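Local coordinates for protein alpha-glucosidase ([Eubacterium] rectale, PDB 6PNR) that probably hydrolyses alpha-linked sulfoquinovosides, the glycosides derived from sulfolipid, as a family 31 glycoside hydrolase, at residues E111-G116 against A586-Y591; G118-Y123 against R129-W134; S122-R127 against G475-G480; F577-S582 against F595-L600. All coordinates share one frame; numbering follows the deposited sequence.

How the contacts relate
Contacts 1, 2 and 3 all draw on the chain between Glu111 and Trp134, where the N-terminal beta region meets the rest of the enzyme. Contact 3 is buried and mainly apolar, with a phenylalanine ring laid on helix 469-481. Contact 2 shares Ser122 and Tyr123 with it and is partly buried, joining a cation-pi stack to a water bridge. Contacts 1 and 4 lie farther from the chain's centre. Contact 1 uses a salt bridge and a tyrosine hydrogen bond; contact 4 rests on CH-pi packing and a water. Phe577, in the 577-582 segment of contact 4, touches both Tyr115 and Phe124. Contacts 2 and 4 do not touch, their nearest atoms being about 10 Å apart.

Contact 1 of 4, residues E111-G116 against A586-Y591; sequences EEKCYG and AYDIQY. With SO4 (sulfate ion), chain D.
Edge strand 114-118 of the N-terminal beta region and the residue before it, Lys113, meet a loop of the C-terminal domain here, with Lys113 and Tyr115 on one side and Tyr587 and Asp588 on the other. Lys113 NZ forms a salt bridge with Asp588 OD1 at 2.7 Å. It reaches the syn side of that oxygen, 26° out of the carboxylate plane. The lysine chain is extended beyond CG, and its CD passes Tyr587 CB at 4.0 Å. With an alanine in place of Lys113, the Asp588 carboxylate is likely to lose its charged mate. The loop belongs to the family 31 C-terminal domain and lies between strands 573-574 and 593-595, so the contact ties two parts of the fold far apart in sequence. Tyr115 OH donates to Tyr587 O at 2.8 Å, in the carbonyl plane and on a lone pair. The same hydroxyl lies at the edge of the Tyr587 ring, 3.4 Å from its CD1. Tyr587 sends its own OH to Glu581 O, and its ring stacks on Phe577. Farther along the loop, Gln590 N binds sulfate O1 at 2.8 Å and Tyr591 N binds sulfate O4 at 3.1 Å; the ion probably came from the crystallisation liquor.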
# COMPACT_ATOMS: atom_id res chain seq x y z
N GLU A 111 17.37 21.00 9.76
CA GLU A 111 16.39 21.97 10.23
C GLU A 111 15.61 22.65 9.10
O GLU A 111 14.66 23.38 9.39
CB GLU A 111 17.07 23.04 11.09
CG GLU A 111 17.80 22.51 12.32
CD GLU A 111 19.16 21.89 12.01
OE1 GLU A 111 19.67 22.07 10.88
OE2 GLU A 111 19.72 21.20 12.89
N GLU A 112 15.99 22.43 7.85
CA GLU A 112 15.35 23.09 6.73
C GLU A 112 13.91 22.59 6.53
O GLU A 112 13.60 21.42 6.76
CB GLU A 112 16.17 22.84 5.46
CG GLU A 112 15.61 23.44 4.19
CD GLU A 112 16.52 23.18 3.00
OE1 GLU A 112 17.63 22.64 3.22
OE2 GLU A 112 16.12 23.49 1.86
N LYS A 113 13.04 23.49 6.08
CA LYS A 113 11.67 23.14 5.74
C LYS A 113 11.37 23.59 4.31
O LYS A 113 12.05 24.46 3.76
CB LYS A 113 10.68 23.76 6.74
CG LYS A 113 10.85 23.13 8.11
CD LYS A 113 10.22 23.88 9.24
CE LYS A 113 10.52 23.10 10.52
NZ LYS A 113 9.99 23.76 11.74
N CYS A 114 10.35 22.97 3.72
CA CYS A 114 10.05 23.13 2.30
C CYS A 114 8.54 23.16 2.09
O CYS A 114 7.80 22.43 2.74
CB CYS A 114 10.65 21.99 1.47
SG CYS A 114 12.46 21.95 1.48
N TYR A 115 8.10 23.99 1.15
CA TYR A 115 6.68 24.21 0.95
C TYR A 115 6.35 24.19 -0.54
O TYR A 115 7.17 24.56 -1.38
CB TYR A 115 6.24 25.53 1.57
CG TYR A 115 6.65 25.66 3.03
CD1 TYR A 115 5.80 25.24 4.04
CD2 TYR A 115 7.89 26.20 3.38
CE1 TYR A 115 6.17 25.35 5.36
CE2 TYR A 115 8.27 26.31 4.70
CZ TYR A 115 7.41 25.89 5.69
OH TYR A 115 7.77 26.00 7.00
N GLY A 116 5.14 23.75 -0.85
CA GLY A 116 4.72 23.79 -2.24
C GLY A 116 4.43 22.44 -2.85
O GLY A 116 3.63 21.67 -2.31
N ALA A 586 5.83 29.69 13.48
CA ALA A 586 5.13 30.05 12.26
C ALA A 586 5.42 29.10 11.10
O ALA A 586 4.60 28.98 10.19
CB ALA A 586 5.48 31.48 11.86
N TYR A 587 6.57 28.41 11.12
CA TYR A 587 6.89 27.49 10.04
C TYR A 587 6.21 26.13 10.18
O TYR A 587 6.25 25.34 9.23
CB TYR A 587 8.41 27.32 9.95
CG TYR A 587 9.07 28.59 9.46
CD1 TYR A 587 9.29 28.83 8.11
CD2 TYR A 587 9.44 29.58 10.37
CE1 TYR A 587 9.88 30.02 7.68
CE2 TYR A 587 10.01 30.75 9.96
CZ TYR A 587 10.24 30.97 8.62
OH TYR A 587 10.82 32.17 8.24
N ASP A 588 5.59 25.84 11.33
CA ASP A 588 4.96 24.54 11.56
C ASP A 588 3.45 24.59 11.52
O ASP A 588 2.80 23.55 11.69
CB ASP A 588 5.40 23.97 12.91
CG ASP A 588 6.87 23.64 12.95
OD1 ASP A 588 7.40 23.11 11.94
OD2 ASP A 588 7.50 23.92 13.99
N ILE A 589 2.87 25.76 11.31
CA ILE A 589 1.43 25.96 11.44
C ILE A 589 0.80 25.93 10.06
O ILE A 589 1.20 26.68 9.17
CB ILE A 589 1.13 27.28 12.16
CG1 ILE A 589 1.49 27.14 13.65
CG2 ILE A 589 -0.32 27.69 11.94
CD1 ILE A 589 1.59 28.46 14.38
N GLN A 590 -0.19 25.06 9.87
CA GLN A 590 -0.84 24.99 8.57
C GLN A 590 -2.36 25.08 8.63
O GLN A 590 -3.01 24.98 7.58
CB GLN A 590 -0.42 23.71 7.83
CG GLN A 590 -0.96 22.41 8.41
CD GLN A 590 -0.62 21.19 7.56
OE1 GLN A 590 0.54 20.96 7.21
NE2 GLN A 590 -1.63 20.40 7.22
N TYR A 591 -2.96 25.28 9.82
CA TYR A 591 -4.40 25.48 9.92
C TYR A 591 -4.75 26.87 10.47
O TYR A 591 -5.90 27.11 10.86
CB TYR A 591 -5.04 24.36 10.76
CG TYR A 591 -4.82 22.98 10.14
CD1 TYR A 591 -5.27 22.69 8.85
CD2 TYR A 591 -4.15 21.98 10.82
CE1 TYR A 591 -5.06 21.43 8.28
CE2 TYR A 591 -3.95 20.73 10.27
CZ TYR A 591 -4.41 20.46 9.01
OH TYR A 591 -4.18 19.22 8.45
S SO4 D . -1.43 23.69 13.15
O1 SO4 D . -0.58 23.31 12.02
O2 SO4 D . -0.57 24.02 14.30
O3 SO4 D . -2.29 22.56 13.54
O4 SO4 D . -2.26 24.86 12.80

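Contact 2 of 4, residues G118-Y123 against R129-W134; sequences GEQMSY and RNFPIW
Tyr123 and Arg129 form a cation-pi stack between the loop after strand 114-118 and the residue leading into strand 130-133, an outermost strand of a six-stranded antiparallel sheet. The arginine can be followed outward from its backbone. CG stands anti to the carbonyl carbon (chi1 -68°), and the chain runs extended from there to NE. CB and CG carry it away from the strand without touching the ring. CD is the first atom to arrive, 3.6 Å from Tyr123 CD2. NE then sits over the face, 3.3 Å from Tyr123 CE2. CZ lies over the middle of the ring, 3.5 Å from its centroid and 15° off the normal. NH1 covers the CD1 side, and NH2 covers CZ near the phenol oxygen. The two planes are almost parallel, at about 5°, so the whole guanidinium is spread on the ring. Ser122 CB packs on the opposite face of the tyrosine, offset toward the rim, and the ring is held between the two.

Two residues on, Phe131 meets the same loop. Tyr123 CB comes to the edge of its ring, near the plane. Gln120 OE1 approaches Phe131 CD2 obliquely at 3.4 Å. The glutamine chain bends at its second torsion, which carries the amide across to the phenylalanine. Its nitrogen also bonds to Cys117 O. A water completes the join. It accepts from Gln120 NE2 at 3.0 Å and donates to Pro132 O at 2.7 Å, and it lies at the edge of the Phe131 ring, in its plane.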
# COMPACT_ATOMS: atom_id res chain seq x y z
N GLY A 118 2.80 22.29 -5.53
CA GLY A 118 1.43 22.48 -5.98
C GLY A 118 0.47 22.76 -4.85
O GLY A 118 0.86 23.31 -3.82
N GLU A 119 -0.80 22.40 -5.02
CA GLU A 119 -1.79 22.51 -3.96
C GLU A 119 -1.78 21.19 -3.19
O GLU A 119 -2.19 20.16 -3.73
CB GLU A 119 -3.17 22.82 -4.53
CG GLU A 119 -4.29 22.86 -3.50
CD GLU A 119 -5.67 22.83 -4.14
OE1 GLU A 119 -5.89 21.98 -5.03
OE2 GLU A 119 -6.54 23.65 -3.75
N GLN A 120 -1.31 21.23 -1.95
CA GLN A 120 -1.20 20.05 -1.10
C GLN A 120 -2.29 20.10 -0.04
O GLN A 120 -2.47 21.13 0.61
CB GLN A 120 0.19 19.98 -0.46
CG GLN A 120 1.30 19.66 -1.47
CD GLN A 120 1.18 18.25 -2.07
OE1 GLN A 120 0.64 17.33 -1.43
NE2 GLN A 120 1.68 18.08 -3.29
N MET A 121 -3.03 18.99 0.11
CA MET A 121 -4.21 18.94 0.97
C MET A 121 -3.93 18.37 2.35
O MET A 121 -4.72 18.61 3.27
CB MET A 121 -5.33 18.11 0.32
CG MET A 121 -5.62 18.43 -1.17
SD MET A 121 -5.89 20.19 -1.55
CE MET A 121 -7.40 20.50 -0.64
N SER A 122 -2.84 17.64 2.53
CA SER A 122 -2.51 17.03 3.82
C SER A 122 -1.33 17.70 4.52
O SER A 122 -1.40 17.94 5.73
CB SER A 122 -2.20 15.54 3.65
OG SER A 122 -3.39 14.77 3.39
N TYR A 123 -0.24 18.00 3.82
CA TYR A 123 0.95 18.53 4.46
C TYR A 123 1.44 19.75 3.71
O TYR A 123 1.69 19.69 2.50
CB TYR A 123 2.05 17.48 4.57
CG TYR A 123 1.56 16.27 5.32
CD1 TYR A 123 1.25 16.34 6.67
CD2 TYR A 123 1.35 15.06 4.66
CE1 TYR A 123 0.78 15.23 7.36
CE2 TYR A 123 0.88 13.95 5.33
CZ TYR A 123 0.58 14.04 6.67
OH TYR A 123 0.11 12.93 7.33
N ARG A 129 8.63 13.66 3.88
CA ARG A 129 7.81 12.81 3.02
C ARG A 129 8.20 13.01 1.57
O ARG A 129 9.00 13.88 1.22
CB ARG A 129 6.32 13.09 3.22
CG ARG A 129 5.79 12.68 4.60
CD ARG A 129 4.35 13.11 4.83
NE ARG A 129 3.88 12.74 6.16
CZ ARG A 129 3.93 13.54 7.22
NH1 ARG A 129 4.43 14.77 7.11
NH2 ARG A 129 3.50 13.12 8.40
N ASN A 130 7.63 12.18 0.69
CA ASN A 130 7.81 12.34 -0.74
C ASN A 130 6.46 12.63 -1.40
O ASN A 130 5.40 12.18 -0.94
CB ASN A 130 8.47 11.11 -1.39
CG ASN A 130 7.61 9.87 -1.29
OD1 ASN A 130 7.32 9.37 -0.19
ND2 ASN A 130 7.22 9.33 -2.44
N PHE A 131 6.52 13.37 -2.50
CA PHE A 131 5.32 13.88 -3.17
C PHE A 131 5.41 13.59 -4.66
O PHE A 131 6.14 14.28 -5.40
CB PHE A 131 5.16 15.37 -2.87
CG PHE A 131 4.94 15.65 -1.41
CD1 PHE A 131 6.01 15.76 -0.53
CD2 PHE A 131 3.65 15.75 -0.90
CE1 PHE A 131 5.80 15.98 0.81
CE2 PHE A 131 3.44 15.97 0.46
CZ PHE A 131 4.51 16.09 1.31
N PRO A 132 4.75 12.53 -5.12
CA PRO A 132 4.57 12.32 -6.57
C PRO A 132 3.84 13.49 -7.20
O PRO A 132 2.91 14.05 -6.61
CB PRO A 132 3.74 11.04 -6.63
CG PRO A 132 4.15 10.29 -5.40
CD PRO A 132 4.39 11.33 -4.34
N ILE A 133 4.26 13.85 -8.41
CA ILE A 133 3.71 14.98 -9.15
C ILE A 133 2.93 14.40 -10.32
O ILE A 133 3.50 14.10 -11.38
CB ILE A 133 4.82 15.94 -9.62
CG1 ILE A 133 5.72 16.35 -8.45
CG2 ILE A 133 4.23 17.16 -10.39
CD1 ILE A 133 5.02 17.06 -7.31
N TRP A 134 1.63 14.18 -10.13
CA TRP A 134 0.79 13.54 -11.14
C TRP A 134 -0.63 13.99 -10.84
O TRP A 134 -1.16 13.68 -9.77
CB TRP A 134 0.92 12.01 -11.07
CG TRP A 134 0.23 11.25 -12.18
CD1 TRP A 134 -0.98 10.61 -12.11
CD2 TRP A 134 0.72 11.03 -13.51
NE1 TRP A 134 -1.27 10.01 -13.32
CE2 TRP A 134 -0.24 10.26 -14.19
CE3 TRP A 134 1.88 11.43 -14.19
CZ2 TRP A 134 -0.08 9.87 -15.52
CZ3 TRP A 134 2.04 11.04 -15.52
CH2 TRP A 134 1.07 10.27 -16.17
O HOH W 1 2.03 15.35 -4.38

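Contact 3 of 4, residues S122-R127 against G475-G480; sequences SYFNLR and GALSAG
Phe124 lays one face of its ring on helix 469-481. Leu477 CB sits over the centre of that face, 3.8 Å from the centroid and 10° off the normal, as a CH-pi contact. The leucine CD1 adds a lighter touch, 4.2 Å from Phe124 CD2. The ring also reaches the helix backbone. Its CE1 is 3.6 Å from Leu477 C, and its CD1 is 3.7 Å from Ser478 N. A trans first torsion (chi1 180°) swings the phenylalanine CG to the side of its carbonyl carbon and toward the helix. Were this ring cut back to an alanine, a gap would probably open over Leu477 CB, between the loop and this turn of the helix.

Beyond this shell, polar groups fix the two sides. Gln120 N bonds to Ser478 OG and ties the loop to the helix. The same hydroxyl also bonds to Cys474 O, one turn back in the helix. Phe124 N donates to Gln590 OE1. Next in the loop, Asn125 OD1 accepts from Arg127 N at 3.0 Å. The donor stands above the carbonyl plane, not on a lone pair. This closes an Asx turn, in a loop that packs on a helix of the family 31 TIM-barrel domain.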
# COMPACT_ATOMS: atom_id res chain seq x y z
N SER A 122 -2.84 17.64 2.53
CA SER A 122 -2.51 17.03 3.82
C SER A 122 -1.33 17.70 4.52
O SER A 122 -1.40 17.94 5.73
CB SER A 122 -2.20 15.54 3.65
OG SER A 122 -3.39 14.77 3.39
N TYR A 123 -0.24 18.00 3.82
CA TYR A 123 0.95 18.53 4.46
C TYR A 123 1.44 19.75 3.71
O TYR A 123 1.69 19.69 2.50
CB TYR A 123 2.05 17.48 4.57
CG TYR A 123 1.56 16.27 5.32
CD1 TYR A 123 1.25 16.34 6.67
CD2 TYR A 123 1.35 15.06 4.66
CE1 TYR A 123 0.78 15.23 7.36
CE2 TYR A 123 0.88 13.95 5.33
CZ TYR A 123 0.58 14.04 6.67
OH TYR A 123 0.11 12.93 7.33
N PHE A 124 1.55 20.87 4.43
CA PHE A 124 2.09 22.11 3.89
C PHE A 124 3.62 22.05 3.88
O PHE A 124 4.25 22.13 2.82
CB PHE A 124 1.54 23.27 4.71
CG PHE A 124 2.00 24.64 4.27
CD1 PHE A 124 2.09 24.97 2.93
CD2 PHE A 124 2.30 25.61 5.23
CE1 PHE A 124 2.50 26.27 2.54
CE2 PHE A 124 2.72 26.90 4.85
CZ PHE A 124 2.82 27.21 3.51
N ASN A 125 4.23 21.88 5.05
CA ASN A 125 5.65 21.55 5.10
C ASN A 125 5.86 20.15 4.55
O ASN A 125 5.35 19.16 5.10
CB ASN A 125 6.17 21.66 6.53
CG ASN A 125 7.61 21.18 6.67
OD1 ASN A 125 8.37 21.15 5.69
ND2 ASN A 125 8.00 20.82 7.90
N LEU A 126 6.60 20.06 3.45
CA LEU A 126 6.86 18.81 2.75
C LEU A 126 7.95 17.97 3.40
O LEU A 126 8.10 16.80 3.02
CB LEU A 126 7.26 19.10 1.30
CG LEU A 126 6.37 20.10 0.56
CD1 LEU A 126 6.97 20.41 -0.80
CD2 LEU A 126 4.95 19.55 0.43
N ARG A 127 8.73 18.53 4.33
CA ARG A 127 9.90 17.82 4.84
C ARG A 127 9.49 16.51 5.51
O ARG A 127 8.49 16.45 6.22
CB ARG A 127 10.67 18.69 5.84
CG ARG A 127 12.16 18.34 5.91
CD ARG A 127 12.89 18.81 4.66
NE ARG A 127 14.18 18.15 4.47
CZ ARG A 127 15.29 18.46 5.14
NH1 ARG A 127 15.26 19.40 6.08
NH2 ARG A 127 16.43 17.82 4.88
N GLY A 475 -4.57 23.47 1.50
CA GLY A 475 -4.55 23.72 0.07
C GLY A 475 -4.37 25.19 -0.26
O GLY A 475 -3.70 25.53 -1.24
N ALA A 476 -4.97 26.07 0.54
CA ALA A 476 -4.84 27.50 0.30
C ALA A 476 -3.41 27.96 0.54
O ALA A 476 -2.84 28.69 -0.27
CB ALA A 476 -5.81 28.27 1.20
N LEU A 477 -2.81 27.52 1.65
CA LEU A 477 -1.44 27.92 1.96
C LEU A 477 -0.46 27.41 0.91
O LEU A 477 0.37 28.17 0.40
CB LEU A 477 -1.07 27.42 3.36
CG LEU A 477 -1.79 28.08 4.53
CD1 LEU A 477 -1.39 27.41 5.84
CD2 LEU A 477 -1.47 29.60 4.58
N SER A 478 -0.55 26.12 0.56
CA SER A 478 0.40 25.56 -0.40
C SER A 478 0.24 26.19 -1.79
O SER A 478 1.23 26.55 -2.44
CB SER A 478 0.24 24.04 -0.47
OG SER A 478 -1.09 23.71 -0.80
N ALA A 479 -1.01 26.32 -2.26
CA ALA A 479 -1.23 26.93 -3.58
C ALA A 479 -0.67 28.34 -3.62
O ALA A 479 -0.07 28.76 -4.63
CB ALA A 479 -2.72 26.96 -3.93
N GLY A 480 -0.85 29.09 -2.53
CA GLY A 480 -0.40 30.47 -2.50
C GLY A 480 1.11 30.58 -2.57
O GLY A 480 1.63 31.49 -3.21

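Contact 4 of 4, residues F577-S582 against F595-L600; sequences FMHYES and FGRDML
His579 and Arg597 carry this contact. The arginine lays its aliphatic chain over one face of the imidazole. Arg597 CG stands over the centre of the ring, 3.7 Å from the centroid and 10° off the normal, in a CH-pi contact. CB and CD lie to either side of CG along the chain. CB faces His579 NE2 at 3.8 Å, and CD comes to 3.5 Å from His579 ND1. With chi1 near -165° the arginine CG is carried over the ring, and a bend at the third torsion turns the guanidinium off it. The two planes end 60° apart. The charged end therefore does not stack. Arg597 NE stays 5.0 Å from His579 ND1, with no direct bond between them. The histidine finds its polar partner outside the pair, since its NE2 is hydrogen-bonded to Arg574 NH1. That bond probably helps fix the rotation of the ring, and so keeps its face turned to the arginine chain.

Tyr580 adds a water-mediated link. One water donates to Tyr580 OH at 2.8 Å and to Arg597 O at 2.9 Å. The same hydroxyl is bonded to Asp619. The water thus ties the Arg597 backbone, as well as its side chain, to the 577-582 loop.

Both segments belong to the family 31 C-terminal domain. Arg597 lies in the short connection between strands 593-595 and 599-601, which pair antiparallel. The His579 side chain also packs on Leu594 of strand 593-595 and on Leu218 of helix 217-228.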
# COMPACT_ATOMS: atom_id res chain seq x y z
N PHE A 577 4.53 32.68 8.56
CA PHE A 577 5.92 33.08 8.41
C PHE A 577 6.15 34.06 7.28
O PHE A 577 7.26 34.56 7.14
CB PHE A 577 6.83 31.85 8.24
CG PHE A 577 6.55 31.02 7.02
CD1 PHE A 577 7.01 31.40 5.77
CD2 PHE A 577 5.84 29.82 7.12
CE1 PHE A 577 6.77 30.64 4.65
CE2 PHE A 577 5.59 29.04 5.99
CZ PHE A 577 6.06 29.45 4.75
N MET A 578 5.12 34.37 6.48
CA MET A 578 5.30 35.35 5.42
C MET A 578 5.45 36.75 5.98
O MET A 578 6.06 37.61 5.34
CB MET A 578 4.13 35.31 4.44
CG MET A 578 4.31 36.24 3.25
SD MET A 578 3.17 35.87 1.92
CE MET A 578 4.01 34.50 1.12
N HIS A 579 4.90 37.01 7.17
CA HIS A 579 5.03 38.32 7.80
C HIS A 579 5.71 38.27 9.16
O HIS A 579 5.92 39.32 9.76
CB HIS A 579 3.66 38.98 7.95
CG HIS A 579 3.03 39.37 6.66
ND1 HIS A 579 3.55 40.35 5.84
CD2 HIS A 579 1.92 38.90 6.03
CE1 HIS A 579 2.79 40.47 4.76
NE2 HIS A 579 1.80 39.60 4.85
N TYR A 580 6.03 37.07 9.66
CA TYR A 580 6.77 36.91 10.91
C TYR A 580 7.88 35.89 10.66
O TYR A 580 7.82 34.76 11.14
CB TYR A 580 5.83 36.50 12.04
CG TYR A 580 4.69 37.47 12.18
CD1 TYR A 580 4.86 38.66 12.88
CD2 TYR A 580 3.45 37.22 11.60
CE1 TYR A 580 3.83 39.56 13.01
CE2 TYR A 580 2.41 38.12 11.72
CZ TYR A 580 2.60 39.30 12.43
OH TYR A 580 1.58 40.21 12.56
N GLU A 581 8.90 36.30 9.91
CA GLU A 581 9.89 35.33 9.44
C GLU A 581 10.80 34.82 10.55
O GLU A 581 11.46 33.80 10.36
CB GLU A 581 10.75 35.93 8.33
CG GLU A 581 9.95 36.38 7.14
CD GLU A 581 10.82 36.61 5.93
OE1 GLU A 581 12.04 36.43 6.06
OE2 GLU A 581 10.28 36.97 4.86
N SER A 582 10.87 35.51 11.69
CA SER A 582 11.71 35.08 12.80
C SER A 582 10.98 34.16 13.77
O SER A 582 11.59 33.68 14.72
CB SER A 582 12.24 36.29 13.57
OG SER A 582 12.93 37.17 12.69
N PHE A 595 -4.96 36.56 6.67
CA PHE A 595 -5.87 37.05 5.64
C PHE A 595 -5.39 38.44 5.29
O PHE A 595 -5.79 39.43 5.90
CB PHE A 595 -7.31 37.03 6.15
CG PHE A 595 -8.35 37.50 5.16
CD1 PHE A 595 -8.40 36.98 3.88
CD2 PHE A 595 -9.32 38.41 5.54
CE1 PHE A 595 -9.37 37.38 2.97
CE2 PHE A 595 -10.30 38.82 4.65
CZ PHE A 595 -10.33 38.30 3.37
N GLY A 596 -4.47 38.52 4.33
CA GLY A 596 -3.68 39.73 4.15
C GLY A 596 -2.71 39.92 5.31
O GLY A 596 -2.48 39.04 6.11
N ARG A 597 -2.13 41.13 5.38
CA ARG A 597 -1.21 41.40 6.47
C ARG A 597 -1.92 41.73 7.77
O ARG A 597 -1.31 41.64 8.85
CB ARG A 597 -0.26 42.56 6.11
CG ARG A 597 0.95 42.67 7.05
CD ARG A 597 2.08 43.52 6.46
NE ARG A 597 1.69 44.92 6.34
CZ ARG A 597 1.81 45.81 7.32
NH1 ARG A 597 2.30 45.44 8.49
NH2 ARG A 597 1.43 47.07 7.13
N ASP A 598 -3.18 42.10 7.72
CA ASP A 598 -3.80 42.71 8.89
C ASP A 598 -4.70 41.78 9.68
O ASP A 598 -5.28 42.22 10.68
CB ASP A 598 -4.59 43.95 8.46
CG ASP A 598 -3.68 45.09 8.02
OD1 ASP A 598 -2.46 44.88 7.90
OD2 ASP A 598 -4.19 46.20 7.79
N MET A 599 -4.85 40.51 9.28
CA MET A 599 -5.76 39.61 9.98
C MET A 599 -5.16 38.22 10.11
O MET A 599 -4.46 37.74 9.21
CB MET A 599 -7.11 39.49 9.27
CG MET A 599 -7.93 40.76 9.26
SD MET A 599 -9.68 40.44 8.93
CE MET A 599 -10.26 40.01 10.57
N LEU A 600 -5.43 37.58 11.25
CA LEU A 600 -5.09 36.18 11.45
C LEU A 600 -6.38 35.39 11.60
O LEU A 600 -7.25 35.76 12.40
CB LEU A 600 -4.19 35.97 12.68
CG LEU A 600 -3.65 34.54 12.77
CD1 LEU A 600 -2.24 34.56 13.34
CD2 LEU A 600 -4.54 33.61 13.62
O HOH W 2 1.23 40.82 9.90